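Local coordinates for probable 2-oxoacid ferredoxin oxidoreductase, alpha chain (Thermoplasma acidophilum, PDB 3JU3) that probably takes part, as the alpha chain, in the ferredoxin-dependent oxidation of 2-oxoacids such as 2-oxoglutarate to acyl-CoA and carbon dioxide, at the interface of chains A and B. Residues are numbered along the deposited sequence; one frame, centred on the assembly and turned at random. Chains: chain A/B, Probable 2-oxoacid ferredoxin oxidoreductase, alpha chain.

The interface of chains A and B. Residues chain A 17, 19, 91, 93-94; chain B 67-70.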
loop_
_atom_site.group_PDB
_atom_site.type_symbol
_atom_site.label_atom_id
_atom_site.label_comp_id
_atom_site.label_asym_id
_atom_site.label_seq_id
_atom_site.Cartn_x
_atom_site.Cartn_y
_atom_site.Cartn_z
ATOM N N THR A 17 -4.569 17.701 -18.713
ATOM C CA THR A 17 -3.558 16.675 -18.889
ATOM C C THR A 17 -3.301 15.994 -17.547
ATOM O O THR A 17 -2.683 16.576 -16.636
ATOM C CB THR A 17 -2.252 17.324 -19.433
ATOM O OG1 THR A 17 -2.506 17.782 -20.759
ATOM C CG2 THR A 17 -1.038 16.327 -19.454
ATOM N N VAL A 19 -1.432 13.242 -15.193
ATOM C CA VAL A 19 -0.132 12.559 -15.140
ATOM C C VAL A 19 -0.259 11.486 -14.079
ATOM O O VAL A 19 -0.722 11.772 -12.959
ATOM C CB VAL A 19 0.997 13.498 -14.734
ATOM C CG1 VAL A 19 2.379 12.763 -14.818
ATOM C CG2 VAL A 19 1.021 14.716 -15.606
ATOM N N ILE A 91 3.929 21.113 -11.142
ATOM C CA ILE A 91 2.498 20.867 -11.234
ATOM C C ILE A 91 1.832 21.270 -9.930
ATOM O O ILE A 91 2.049 20.627 -8.892
ATOM C CB ILE A 91 2.218 19.370 -11.520
ATOM C CG1 ILE A 91 2.955 18.944 -12.795
ATOM C CG2 ILE A 91 0.701 19.088 -11.529
ATOM C CD1 ILE A 91 3.132 17.441 -12.958
ATOM N N ASN A 93 -1.612 21.382 -9.338
ATOM C CA ASN A 93 -2.851 20.677 -9.023
ATOM C C ASN A 93 -2.641 19.199 -8.865
ATOM O O ASN A 93 -1.924 18.576 -9.652
ATOM C CB ASN A 93 -3.919 20.932 -10.079
ATOM C CG ASN A 93 -4.184 22.388 -10.285
ATOM O OD1 ASN A 93 -4.779 23.048 -9.429
ATOM N ND2 ASN A 93 -3.740 22.912 -11.426
ATOM N N LYS A 94 -3.287 18.608 -7.872
ATOM C CA LYS A 94 -3.061 17.181 -7.645
ATOM C C LYS A 94 -4.314 16.493 -7.136
ATOM O O LYS A 94 -5.187 17.129 -6.546
ATOM C CB LYS A 94 -1.841 16.956 -6.712
ATOM C CG LYS A 94 -2.061 17.431 -5.282
ATOM C CD LYS A 94 -0.740 17.748 -4.580
ATOM C CE LYS A 94 -0.982 18.358 -3.192
ATOM N NZ LYS A 94 -1.751 19.642 -3.248
ATOM N N LEU B 67 -3.584 22.681 -18.575
ATOM C CA LEU B 67 -3.829 22.409 -17.155
ATOM C C LEU B 67 -3.357 21.008 -16.817
ATOM O O LEU B 67 -3.794 20.052 -17.449
ATOM C CB LEU B 67 -5.320 22.521 -16.863
ATOM C CG LEU B 67 -5.904 21.909 -15.593
ATOM C CD1 LEU B 67 -5.302 22.588 -14.417
ATOM C CD2 LEU B 67 -7.422 22.126 -15.602
ATOM N N VAL B 68 -2.476 20.887 -15.821
ATOM C CA VAL B 68 -1.885 19.598 -15.493
ATOM C C VAL B 68 -2.386 19.177 -14.112
ATOM O O VAL B 68 -2.396 19.999 -13.176
ATOM C CB VAL B 68 -0.353 19.679 -15.485
ATOM C CG1 VAL B 68 0.285 18.297 -15.185
ATOM C CG2 VAL B 68 0.193 20.228 -16.824
ATOM N N ILE B 69 -2.802 17.920 -13.982
ATOM C CA ILE B 69 -3.234 17.372 -12.705
ATOM C C ILE B 69 -2.446 16.076 -12.430
ATOM O O ILE B 69 -2.626 15.059 -13.133
ATOM C CB ILE B 69 -4.725 17.041 -12.704
ATOM C CG1 ILE B 69 -5.578 18.260 -13.161
ATOM C CG2 ILE B 69 -5.124 16.515 -11.333
ATOM C CD1 ILE B 69 -7.120 18.015 -13.170
ATOM N N ASP B 70 -1.559 16.131 -11.435
ATOM C CA ASP B 70 -0.800 14.929 -11.026
ATOM C C ASP B 70 -1.680 14.066 -10.144
ATOM O O ASP B 70 -2.359 14.566 -9.197
ATOM C CB ASP B 70 0.479 15.333 -10.281
ATOM C CG ASP B 70 1.353 14.133 -9.894
ATOM O OD1 ASP B 70 1.558 13.196 -10.735
ATOM O OD2 ASP B 70 1.831 14.125 -8.735
HETATM O O HOH W 1 -3.902 20.419 -20.666
HETATM O O HOH W 2 -1.342 22.088 -11.905
#
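Strand 68-71 of chain B lies between strands 16-21 and 93-95 of chain A, parallel to both, in a beta-sheet shared by the two chains. The two-fold axis repeats the exchange with the chains swapped, as in a segment-swapped dimer. This dimer may not be the form taken in the full-length enzyme. Along one edge, A:Thr17 N donates to B:Leu67 O at 2.8 Å. B:Ile69 N then donates to A:Thr17 O at 3.0 Å. A:Val19 N continues the ladder to B:Ile69 O. On the opposite edge, B:Asp70 N donates to A:Asn93 O at 3.0 Å.

B:Val68 carries the apolar side of the contact. B:Val68 CG1 is anti to the backbone N (chi1 -178°). This methyl, B:Val68 CG1, touches A:Ile91 CG1 at 3.6 Å. B:Val68 CG1 also meets A:Val19 CG2 at 3.7 Å. The A:Ile91 and B:Val68 side chains cross at about a right angle. A:Ile91 CG2 lies against B:Val68 O and against B:Asp70 N and CB.

Water 1 joins the A:Thr17 hydroxyl OG1 to B:Leu67 N, beside the direct strand bond. Its contact with B:Leu67 O is longer, at 3.2 Å. The hydroxyl is beside its own backbone N (chi1 -68°), on the side that faces this water. Water 2 links A:Asn93 N to B:Val68 O, a pair with no direct strand bond. The backbone N reaches this water more directly. The bond from the side-chain amide A:Asn93 ND2 to water 2 is strongly bent (119° at H). Next to it, A:Asn93 ND2 packs 3.4 Å from the B:Leu67 methyl CD1.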